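Long-range contacts in YcgJ protein (Bacillus subtilis, PDB 1XXL), which is probably an S-adenosylmethionine-dependent methyltransferase, although the substrate it would methylate is not known: residues G29-L37 with F62-F73; Q169-Y180 with P222-Q233. All coordinates share one frame; numbering follows the deposited sequence.

Contact 1 (G29-L37 with F62-F73); sequences GAGAGHTAL and FAQEKGVENVRF
L37 and F62 cover the largest areas in this contact, with L37 dividing its two methyls between separate neighbours. CD1 lies against the CD2-CE2 side of the F62 phenyl. CD2 pushes among A63, V68 and V71, tightly against V68 (L37 CD2 to V68 CG2 3.3 Å) and less so against V71 (L37 CD2 to V71 CG2 3.8 Å). A second apolar group forms round F73, whose ring has A30 CB at its edge and A36 CB set obliquely (A36 CB to F73 CE2 3.8 Å). G33 CA comes equally near, 3.8 Å from F73 CE2; a side chain at this N-cap position would run into the ring.

The aromatic contact is oblique: the H34 and F62 rings stand 54° apart, with F62 CE2 over one face of the imidazole, 3.6 Å from H34 NE2. With CG anti to the backbone N (chi1 -175°), F62 swings its ring toward the loop, bringing CD2 to 3.3 Å from the carbonyl O of A32.

The loop's hydrogen bonds lie within its own turn (G33 N to A30 O) and to strand 45-50, where G31 N donates to OD1 of D50. The glycine-rich turn, which fits a Rossmann-type GxGxxA pattern and includes the S-adenosylmethionine-binding G29, is thus packed against its neighbours by shape and apolar surface, while the amide of G31 is tied to a residue itself assigned to S-adenosylmethionine binding.

Contact 2 (Q169-Y180 with P222-Q233); sequences QDIQKWNLPIQY and PISFCLKAILIQ
W174 lays one face of its indole over A229, whose CB sits 3.4 Å from W174 CE2 in a CH-pi contact with the five-membered ring. CG stands between the backbone N and the carbonyl carbon (chi1 67°), which folds the indole back across the partner strand until CZ3 reaches the backbone at L231. Replacing W174 by an alanine would probably leave the A229 methyl without its aromatic cover and open a gap over the backbone at I230 and L231.

Two more CH-pi contacts follow toward the other end: I178 CG2 lies over the F225 ring, 3.6 Å from F225 CZ, and P222 CB over the centre of the Y180 ring, 3.8 Å from Y180 CG. On the W174 side of the first of these, I178 CD1 is pressed to 3.5 Å from L227 CD2. On the opposite face of the sheet K228, bent back at chi2 and chi3, gives its NZ to N175 OD1 at 2.8 Å, tilted 21° from the amide carbonyl plane; T211 O is a second acceptor for the same ammonium.

Behind these side chains stands an antiparallel backbone ladder, with A229 N bonded to W174 O at 2.9 Å. A classic beta bulge interrupts it: I171 N donates to L231 O (2.8 Å), while L231 N donates to Q172 O (2.9 Å), so two residues face one.

Further out, strand 222-236 is bracketed by strand 118-125 and by strand 166-179. Helix 7-17 covers I171 and L231, helix 154-163 covers I230 and I232 on the other face, and helix 191-202 packs on P222 and Y180, whose OH bonds to E194.

How the contacts relate
Contact 1 and contact 2 reach the same mixed sheet at its two edges, their centres 25 Å apart and their nearest atoms about 10 Å apart, without touching. Along the chain they come in series, 29-37 with 62-73 closing before 169-180 with 222-233 opens. Strand order explains the separation: 71-75, 45-50, 24-28, 88-94 and 118-125 run parallel, then 222-236 is inserted antiparallel between 118-125 and 166-179, the order of a class I methyltransferase. Contact 1 thus lies at the edge of the sheet formed by strand 71-75, beside the cofactor loop, whereas contact 2 completes the far edge and extends toward the helices between its two strands.

Contact 1 (G29-L37 with F62-F73)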
loop_
_atom_site.group_PDB
_atom_site.type_symbol
_atom_site.label_atom_id
_atom_site.label_comp_id
_atom_site.label_asym_id
_atom_site.label_seq_id
_atom_site.Cartn_x
_atom_site.Cartn_y
_atom_site.Cartn_z
ATOM N N GLY A 29 2.191 8.142 1.282
ATOM C CA GLY A 29 0.738 7.959 1.133
ATOM C C GLY A 29 0.070 7.918 2.490
ATOM O O GLY A 29 -0.645 6.980 2.803
ATOM N N ALA A 30 0.295 8.937 3.303
ATOM C CA ALA A 30 -0.068 8.883 4.710
ATOM C C ALA A 30 -1.579 8.867 5.027
ATOM O O ALA A 30 -1.965 8.548 6.158
ATOM C CB ALA A 30 0.608 10.020 5.444
ATOM N N GLY A 31 -2.414 9.245 4.057
ATOM C CA GLY A 31 -3.879 9.230 4.220
ATOM C C GLY A 31 -4.317 10.074 5.396
ATOM O O GLY A 31 -3.861 11.208 5.545
ATOM N N ALA A 32 -5.184 9.515 6.236
ATOM C CA ALA A 32 -5.700 10.214 7.423
ATOM C C ALA A 32 -4.744 10.178 8.635
ATOM O O ALA A 32 -5.042 10.753 9.689
ATOM C CB ALA A 32 -7.093 9.653 7.805
ATOM N N GLY A 33 -3.602 9.508 8.483
ATOM C CA GLY A 33 -2.502 9.629 9.427
ATOM C C GLY A 33 -2.350 8.429 10.333
ATOM O O GLY A 33 -1.536 8.456 11.243
ATOM N N HIS A 34 -3.116 7.369 10.096
ATOM C CA HIS A 34 -3.114 6.239 11.033
ATOM C C HIS A 34 -1.747 5.561 11.167
ATOM O O HIS A 34 -1.342 5.240 12.281
ATOM C CB HIS A 34 -4.194 5.218 10.657
ATOM C CG HIS A 34 -5.583 5.717 10.888
ATOM N ND1 HIS A 34 -6.319 6.340 9.905
ATOM C CD2 HIS A 34 -6.356 5.723 11.999
ATOM C CE1 HIS A 34 -7.496 6.692 10.393
ATOM N NE2 HIS A 34 -7.545 6.328 11.664
ATOM N N THR A 35 -1.035 5.368 10.053
ATOM C CA THR A 35 0.261 4.697 10.107
ATOM C C THR A 35 1.253 5.521 10.926
ATOM O O THR A 35 1.932 4.991 11.805
ATOM C CB THR A 35 0.848 4.375 8.698
ATOM O OG1 THR A 35 -0.113 3.646 7.942
ATOM C CG2 THR A 35 2.113 3.512 8.802
ATOM N N ALA A 36 1.315 6.818 10.651
ATOM C CA ALA A 36 2.257 7.705 11.342
ATOM C C ALA A 36 1.957 7.786 12.829
ATOM O O ALA A 36 2.874 7.729 13.660
ATOM C CB ALA A 36 2.252 9.122 10.711
ATOM N N LEU A 37 0.683 7.916 13.179
ATOM C CA LEU A 37 0.302 7.924 14.601
ATOM C C LEU A 37 0.644 6.634 15.330
ATOM O O LEU A 37 1.074 6.658 16.485
ATOM C CB LEU A 37 -1.180 8.198 14.760
ATOM C CG LEU A 37 -1.644 9.574 14.281
ATOM C CD1 LEU A 37 -3.124 9.689 14.606
ATOM C CD2 LEU A 37 -0.893 10.672 14.950
ATOM N N PHE A 62 -6.093 15.308 13.082
ATOM C CA PHE A 62 -6.195 14.033 13.799
ATOM C C PHE A 62 -5.046 13.836 14.817
ATOM O O PHE A 62 -5.286 13.347 15.933
ATOM C CB PHE A 62 -6.295 12.882 12.779
ATOM C CG PHE A 62 -6.515 11.521 13.386
ATOM C CD1 PHE A 62 -7.426 11.325 14.422
ATOM C CD2 PHE A 62 -5.843 10.412 12.877
ATOM C CE1 PHE A 62 -7.623 10.068 14.963
ATOM C CE2 PHE A 62 -6.052 9.144 13.406
ATOM C CZ PHE A 62 -6.934 8.975 14.454
ATOM N N ALA A 63 -3.822 14.240 14.447
ATOM C CA ALA A 63 -2.672 14.258 15.368
ATOM C C ALA A 63 -2.899 15.203 16.560
ATOM O O ALA A 63 -2.638 14.844 17.715
ATOM C CB ALA A 63 -1.424 14.667 14.640
ATOM N N GLN A 64 -3.377 16.409 16.254
ATOM C CA GLN A 64 -3.757 17.407 17.268
ATOM C C GLN A 64 -4.817 16.859 18.233
ATOM O O GLN A 64 -4.669 16.926 19.434
ATOM C CB GLN A 64 -4.300 18.650 16.571
ATOM C CG GLN A 64 -4.321 19.881 17.432
ATOM C CD GLN A 64 -4.687 21.090 16.621
ATOM O OE1 GLN A 64 -3.892 22.035 16.482
ATOM N NE2 GLN A 64 -5.886 21.059 16.032
ATOM N N GLU A 65 -5.876 16.295 17.675
ATOM C CA GLU A 65 -6.947 15.647 18.444
ATOM C C GLU A 65 -6.456 14.511 19.356
ATOM O O GLU A 65 -7.027 14.291 20.433
ATOM C CB GLU A 65 -8.016 15.140 17.468
ATOM C CG GLU A 65 -8.985 14.114 18.016
ATOM C CD GLU A 65 -9.939 13.595 16.939
ATOM O OE1 GLU A 65 -10.026 12.351 16.759
ATOM O OE2 GLU A 65 -10.586 14.443 16.270
ATOM N N LYS A 66 -5.408 13.797 18.940
ATOM C CA LYS A 66 -4.802 12.758 19.785
ATOM C C LYS A 66 -3.629 13.290 20.622
ATOM O O LYS A 66 -3.059 12.548 21.429
ATOM C CB LYS A 66 -4.381 11.534 18.942
ATOM C CG LYS A 66 -5.557 10.801 18.259
ATOM C CD LYS A 66 -6.573 10.212 19.305
ATOM C CE LYS A 66 -7.908 9.768 18.682
ATOM N NZ LYS A 66 -9.062 9.679 19.693
ATOM N N GLY A 67 -3.272 14.560 20.433
ATOM C CA GLY A 67 -2.207 15.199 21.218
ATOM C C GLY A 67 -0.771 14.775 20.915
ATOM O O GLY A 67 0.144 14.988 21.738
ATOM N N VAL A 68 -0.543 14.183 19.744
ATOM C CA VAL A 68 0.813 13.746 19.384
ATOM C C VAL A 68 1.606 14.915 18.776
ATOM O O VAL A 68 1.131 15.599 17.876
ATOM C CB VAL A 68 0.825 12.502 18.450
ATOM C CG1 VAL A 68 -0.018 11.378 19.020
ATOM C CG2 VAL A 68 0.327 12.844 17.116
ATOM N N GLU A 69 2.817 15.115 19.277
ATOM C CA GLU A 69 3.651 16.253 18.921
ATOM C C GLU A 69 4.839 15.904 18.006
ATOM O O GLU A 69 5.560 16.799 17.560
ATOM C CB GLU A 69 4.196 16.894 20.205
ATOM C CG GLU A 69 3.110 17.209 21.275
ATOM C CD GLU A 69 2.358 18.527 21.041
ATOM O OE1 GLU A 69 2.502 19.127 19.938
ATOM O OE2 GLU A 69 1.621 18.961 21.981
ATOM N N ASN A 70 5.044 14.618 17.728
ATOM C CA ASN A 70 6.214 14.174 16.976
ATOM C C ASN A 70 5.873 13.599 15.576
ATOM O O ASN A 70 6.664 12.844 15.006
ATOM C CB ASN A 70 7.029 13.174 17.821
ATOM C CG ASN A 70 6.329 11.828 17.995
ATOM O OD1 ASN A 70 5.092 11.742 17.985
ATOM N ND2 ASN A 70 7.121 10.768 18.149
ATOM N N VAL A 71 4.709 13.967 15.039
ATOM C CA VAL A 71 4.298 13.555 13.713
ATOM C C VAL A 71 3.970 14.817 12.921
ATOM O O VAL A 71 3.342 15.723 13.454
ATOM C CB VAL A 71 3.072 12.556 13.721
ATOM C CG1 VAL A 71 3.342 11.364 14.594
ATOM C CG2 VAL A 71 1.788 13.250 14.173
ATOM N N ARG A 72 4.421 14.899 11.675
ATOM C CA ARG A 72 4.087 16.033 10.807
ATOM C C ARG A 72 3.662 15.497 9.437
ATOM O O ARG A 72 4.101 14.423 9.026
ATOM C CB ARG A 72 5.271 17.018 10.698
ATOM C CG ARG A 72 5.456 17.925 11.955
ATOM C CD ARG A 72 6.460 19.104 11.731
ATOM N NE ARG A 72 6.012 20.018 10.647
ATOM C CZ ARG A 72 5.613 21.291 10.783
ATOM N NH1 ARG A 72 5.635 21.909 11.958
ATOM N NH2 ARG A 72 5.202 21.957 9.703
ATOM N N PHE A 73 2.784 16.225 8.763
ATOM C CA PHE A 73 2.278 15.830 7.450
ATOM C C PHE A 73 2.554 16.928 6.445
ATOM O O PHE A 73 2.574 18.107 6.768
ATOM C CB PHE A 73 0.795 15.472 7.510
ATOM C CG PHE A 73 0.498 14.378 8.496
ATOM C CD1 PHE A 73 0.147 14.688 9.809
ATOM C CD2 PHE A 73 0.654 13.043 8.142
ATOM C CE1 PHE A 73 -0.071 13.707 10.736
ATOM C CE2 PHE A 73 0.434 12.030 9.072
ATOM C CZ PHE A 73 0.079 12.356 10.369
#

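Contact 2 (Q169-Y180 with P222-Q233)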
loop_
_atom_site.group_PDB
_atom_site.type_symbol
_atom_site.label_atom_id
_atom_site.label_comp_id
_atom_site.label_asym_id
_atom_site.label_seq_id
_atom_site.Cartn_x
_atom_site.Cartn_y
_atom_site.Cartn_z
ATOM N N GLN A 169 12.877 -9.057 1.108
ATOM C CA GLN A 169 12.372 -10.148 1.928
ATOM C C GLN A 169 10.861 -10.078 1.988
ATOM O O GLN A 169 10.290 -9.031 2.271
ATOM C CB GLN A 169 12.969 -10.063 3.336
ATOM C CG GLN A 169 12.751 -11.285 4.159
ATOM C CD GLN A 169 13.422 -11.213 5.529
ATOM O OE1 GLN A 169 14.267 -10.349 5.785
ATOM N NE2 GLN A 169 13.048 -12.142 6.410
ATOM N N ASP A 170 10.223 -11.197 1.688
ATOM C CA ASP A 170 8.798 -11.406 1.927
ATOM C C ASP A 170 8.589 -11.767 3.428
ATOM O O ASP A 170 8.981 -12.830 3.909
ATOM C CB ASP A 170 8.273 -12.470 0.934
ATOM C CG ASP A 170 6.985 -13.141 1.382
ATOM O OD1 ASP A 170 6.256 -12.634 2.270
ATOM O OD2 ASP A 170 6.701 -14.233 0.837
ATOM N N ILE A 171 8.022 -10.842 4.178
ATOM C CA ILE A 171 7.794 -11.065 5.599
ATOM C C ILE A 171 6.537 -11.927 5.856
ATOM O O ILE A 171 6.573 -12.867 6.656
ATOM C CB ILE A 171 7.720 -9.727 6.375
ATOM C CG1 ILE A 171 9.001 -8.885 6.167
ATOM C CG2 ILE A 171 7.440 -9.981 7.871
ATOM C CD1 ILE A 171 10.276 -9.487 6.713
ATOM N N GLN A 172 5.433 -11.606 5.194
ATOM C CA GLN A 172 4.224 -12.406 5.300
ATOM C C GLN A 172 3.328 -12.097 4.131
ATOM O O GLN A 172 3.238 -10.948 3.689
ATOM C CB GLN A 172 3.457 -12.095 6.597
ATOM C CG GLN A 172 2.336 -13.094 6.940
ATOM C CD GLN A 172 1.494 -12.645 8.133
ATOM O OE1 GLN A 172 1.084 -11.496 8.224
ATOM N NE2 GLN A 172 1.238 -13.554 9.056
ATOM N N LYS A 173 2.663 -13.148 3.666
ATOM C CA LYS A 173 1.648 -13.100 2.647
ATOM C C LYS A 173 0.341 -13.549 3.280
ATOM O O LYS A 173 0.325 -14.448 4.125
ATOM C CB LYS A 173 1.973 -14.101 1.532
ATOM C CG LYS A 173 3.124 -13.758 0.668
ATOM C CD LYS A 173 3.351 -14.892 -0.348
ATOM C CE LYS A 173 4.395 -14.492 -1.365
ATOM N NZ LYS A 173 4.829 -15.624 -2.263
ATOM N N TRP A 174 -0.755 -12.935 2.878
ATOM C CA TRP A 174 -2.068 -13.350 3.366
ATOM C C TRP A 174 -3.119 -12.971 2.361
ATOM O O TRP A 174 -2.892 -12.089 1.516
ATOM C CB TRP A 174 -2.352 -12.731 4.748
ATOM C CG TRP A 174 -2.509 -11.252 4.751
ATOM C CD1 TRP A 174 -3.679 -10.555 4.671
ATOM C CD2 TRP A 174 -1.464 -10.274 4.874
ATOM N NE1 TRP A 174 -3.424 -9.204 4.708
ATOM C CE2 TRP A 174 -2.075 -9.003 4.840
ATOM C CE3 TRP A 174 -0.065 -10.352 5.003
ATOM C CZ2 TRP A 174 -1.343 -7.823 4.940
ATOM C CZ3 TRP A 174 0.660 -9.173 5.104
ATOM C CH2 TRP A 174 0.024 -7.939 5.059
ATOM N N ASN A 175 -4.252 -13.668 2.431
ATOM C CA ASN A 175 -5.449 -13.334 1.641
ATOM C C ASN A 175 -6.186 -12.226 2.360
ATOM O O ASN A 175 -6.494 -12.345 3.550
ATOM C CB ASN A 175 -6.364 -14.555 1.468
ATOM C CG ASN A 175 -5.885 -15.505 0.362
ATOM O OD1 ASN A 175 -5.005 -15.172 -0.426
ATOM N ND2 ASN A 175 -6.497 -16.676 0.284
ATOM N N LEU A 176 -6.424 -11.121 1.667
ATOM C CA LEU A 176 -7.138 -9.993 2.244
ATOM C C LEU A 176 -8.609 -10.126 1.870
ATOM O O LEU A 176 -8.956 -9.947 0.722
ATOM C CB LEU A 176 -6.551 -8.684 1.706
ATOM C CG LEU A 176 -7.249 -7.368 2.027
ATOM C CD1 LEU A 176 -7.178 -7.113 3.517
ATOM C CD2 LEU A 176 -6.582 -6.238 1.230
ATOM N N PRO A 177 -9.479 -10.460 2.844
ATOM C CA PRO A 177 -10.889 -10.709 2.531
ATOM C C PRO A 177 -11.656 -9.422 2.286
ATOM O O PRO A 177 -11.483 -8.443 3.027
ATOM C CB PRO A 177 -11.415 -11.428 3.790
ATOM C CG PRO A 177 -10.558 -10.908 4.891
ATOM C CD PRO A 177 -9.190 -10.651 4.278
ATOM N N ILE A 178 -12.467 -9.417 1.243
ATOM C CA ILE A 178 -13.264 -8.252 0.889
ATOM C C ILE A 178 -14.741 -8.646 0.905
ATOM O O ILE A 178 -15.149 -9.578 0.213
ATOM C CB ILE A 178 -12.854 -7.647 -0.480
ATOM C CG1 ILE A 178 -11.529 -6.868 -0.346
ATOM C CG2 ILE A 178 -13.891 -6.630 -0.962
ATOM C CD1 ILE A 178 -10.415 -7.626 -0.700
ATOM N N GLN A 179 -15.510 -7.948 1.738
ATOM C CA GLN A 179 -16.950 -8.065 1.766
ATOM C C GLN A 179 -17.492 -7.111 0.701
ATOM O O GLN A 179 -17.337 -5.904 0.790
ATOM C CB GLN A 179 -17.507 -7.732 3.157
ATOM C CG GLN A 179 -16.969 -8.620 4.315
ATOM C CD GLN A 179 -17.125 -10.134 4.097
ATOM O OE1 GLN A 179 -16.175 -10.926 4.314
ATOM N NE2 GLN A 179 -18.291 -10.542 3.640
ATOM N N TYR A 180 -18.090 -7.697 -0.327
ATOM C CA TYR A 180 -18.442 -6.992 -1.546
ATOM C C TYR A 180 -19.333 -5.752 -1.331
ATOM O O TYR A 180 -19.036 -4.663 -1.865
ATOM C CB TYR A 180 -19.106 -7.978 -2.523
ATOM C CG TYR A 180 -19.607 -7.279 -3.753
ATOM C CD1 TYR A 180 -20.945 -6.905 -3.869
ATOM C CD2 TYR A 180 -18.728 -6.929 -4.776
ATOM C CE1 TYR A 180 -21.402 -6.221 -4.989
ATOM C CE2 TYR A 180 -19.182 -6.237 -5.914
ATOM C CZ TYR A 180 -20.509 -5.893 -6.004
ATOM O OH TYR A 180 -20.949 -5.215 -7.109
ATOM N N PRO A 222 -22.502 -10.598 -6.241
ATOM C CA PRO A 222 -21.297 -11.041 -5.530
ATOM C C PRO A 222 -21.416 -10.867 -4.025
ATOM O O PRO A 222 -22.112 -9.966 -3.555
ATOM C CB PRO A 222 -20.199 -10.155 -6.115
ATOM C CG PRO A 222 -20.799 -9.600 -7.397
ATOM C CD PRO A 222 -22.226 -9.412 -7.065
ATOM N N ILE A 223 -20.726 -11.739 -3.291
ATOM C CA ILE A 223 -20.728 -11.713 -1.841
ATOM C C ILE A 223 -19.369 -11.324 -1.290
ATOM O O ILE A 223 -19.271 -10.437 -0.439
ATOM C CB ILE A 223 -21.176 -13.082 -1.296
ATOM C CG1 ILE A 223 -22.664 -13.274 -1.607
ATOM C CG2 ILE A 223 -20.942 -13.173 0.208
ATOM C CD1 ILE A 223 -23.135 -14.706 -1.480
ATOM N N SER A 224 -18.323 -11.999 -1.756
ATOM C CA SER A 224 -16.986 -11.755 -1.256
ATOM C C SER A 224 -15.912 -12.208 -2.240
ATOM O O SER A 224 -16.176 -12.971 -3.171
ATOM C CB SER A 224 -16.791 -12.453 0.103
ATOM O OG SER A 224 -16.932 -13.851 -0.014
ATOM N N PHE A 225 -14.704 -11.717 -2.022
ATOM C CA PHE A 225 -13.520 -12.201 -2.737
ATOM C C PHE A 225 -12.305 -11.866 -1.899
ATOM O O PHE A 225 -12.433 -11.170 -0.896
ATOM C CB PHE A 225 -13.434 -11.628 -4.165
ATOM C CG PHE A 225 -13.360 -10.118 -4.236
ATOM C CD1 PHE A 225 -12.136 -9.464 -4.216
ATOM C CD2 PHE A 225 -14.523 -9.354 -4.349
ATOM C CE1 PHE A 225 -12.074 -8.079 -4.296
ATOM C CE2 PHE A 225 -14.464 -7.975 -4.439
ATOM C CZ PHE A 225 -13.234 -7.333 -4.394
ATOM N N CYS A 226 -11.146 -12.370 -2.287
ATOM C CA CYS A 226 -9.915 -12.051 -1.602
ATOM C C CYS A 226 -8.910 -11.464 -2.555
ATOM O O CYS A 226 -8.776 -11.917 -3.690
ATOM C CB CYS A 226 -9.291 -13.287 -0.956
ATOM S SG CYS A 226 -10.181 -13.956 0.493
ATOM N N LEU A 227 -8.189 -10.475 -2.064
ATOM C CA LEU A 227 -7.037 -9.933 -2.725
ATOM C C LEU A 227 -5.801 -10.614 -2.122
ATOM O O LEU A 227 -5.883 -11.218 -1.057
ATOM C CB LEU A 227 -6.974 -8.423 -2.530
ATOM C CG LEU A 227 -7.570 -7.454 -3.565
ATOM C CD1 LEU A 227 -8.499 -8.028 -4.602
ATOM C CD2 LEU A 227 -8.148 -6.221 -2.930
ATOM N N LYS A 228 -4.675 -10.547 -2.838
ATOM C CA LYS A 228 -3.405 -11.111 -2.361
ATOM C C LYS A 228 -2.554 -10.013 -1.747
ATOM O O LYS A 228 -2.146 -9.084 -2.442
ATOM C CB LYS A 228 -2.628 -11.747 -3.518
ATOM C CG LYS A 228 -3.444 -12.586 -4.475
ATOM C CD LYS A 228 -4.303 -13.611 -3.780
ATOM C CE LYS A 228 -3.524 -14.776 -3.327
ATOM N NZ LYS A 228 -4.491 -15.918 -3.081
ATOM N N ALA A 229 -2.281 -10.117 -0.454
ATOM C CA ALA A 229 -1.592 -9.060 0.286
ATOM C C ALA A 229 -0.273 -9.562 0.765
ATOM O O ALA A 229 -0.088 -10.768 0.949
ATOM C CB ALA A 229 -2.431 -8.615 1.446
ATOM N N ILE A 230 0.656 -8.630 0.957
ATOM C CA ILE A 230 1.987 -8.963 1.422
ATOM C C ILE A 230 2.601 -7.817 2.233
ATOM O O ILE A 230 2.262 -6.657 2.036
ATOM C CB ILE A 230 2.873 -9.337 0.193
ATOM C CG1 ILE A 230 4.147 -10.051 0.635
ATOM C CG2 ILE A 230 3.112 -8.095 -0.667
ATOM C CD1 ILE A 230 5.004 -10.628 -0.539
ATOM N N LEU A 231 3.504 -8.156 3.149
ATOM C CA LEU A 231 4.479 -7.206 3.664
ATOM C C LEU A 231 5.820 -7.613 3.122
ATOM O O LEU A 231 6.291 -8.744 3.365
ATOM C CB LEU A 231 4.543 -7.167 5.188
ATOM C CG LEU A 231 5.753 -6.391 5.769
ATOM C CD1 LEU A 231 5.740 -4.939 5.361
ATOM C CD2 LEU A 231 5.780 -6.481 7.312
ATOM N N ILE A 232 6.423 -6.688 2.389
ATOM C CA ILE A 232 7.766 -6.833 1.877
ATOM C C ILE A 232 8.649 -5.896 2.693
ATOM O O ILE A 232 8.278 -4.739 2.945
ATOM C CB ILE A 232 7.832 -6.418 0.383
ATOM C CG1 ILE A 232 7.073 -7.408 -0.496
ATOM C CG2 ILE A 232 9.272 -6.293 -0.111
ATOM C CD1 ILE A 232 6.584 -6.783 -1.776
ATOM N N GLN A 233 9.815 -6.391 3.089
ATOM C CA GLN A 233 10.858 -5.562 3.658
ATOM C C GLN A 233 12.008 -5.395 2.670
ATOM O O GLN A 233 12.556 -6.388 2.155
ATOM C CB GLN A 233 11.377 -6.134 4.965
ATOM C CG GLN A 233 12.415 -5.240 5.652
ATOM C CD GLN A 233 12.697 -5.641 7.093
ATOM O OE1 GLN A 233 12.473 -4.864 8.016
ATOM N NE2 GLN A 233 13.192 -6.829 7.284
#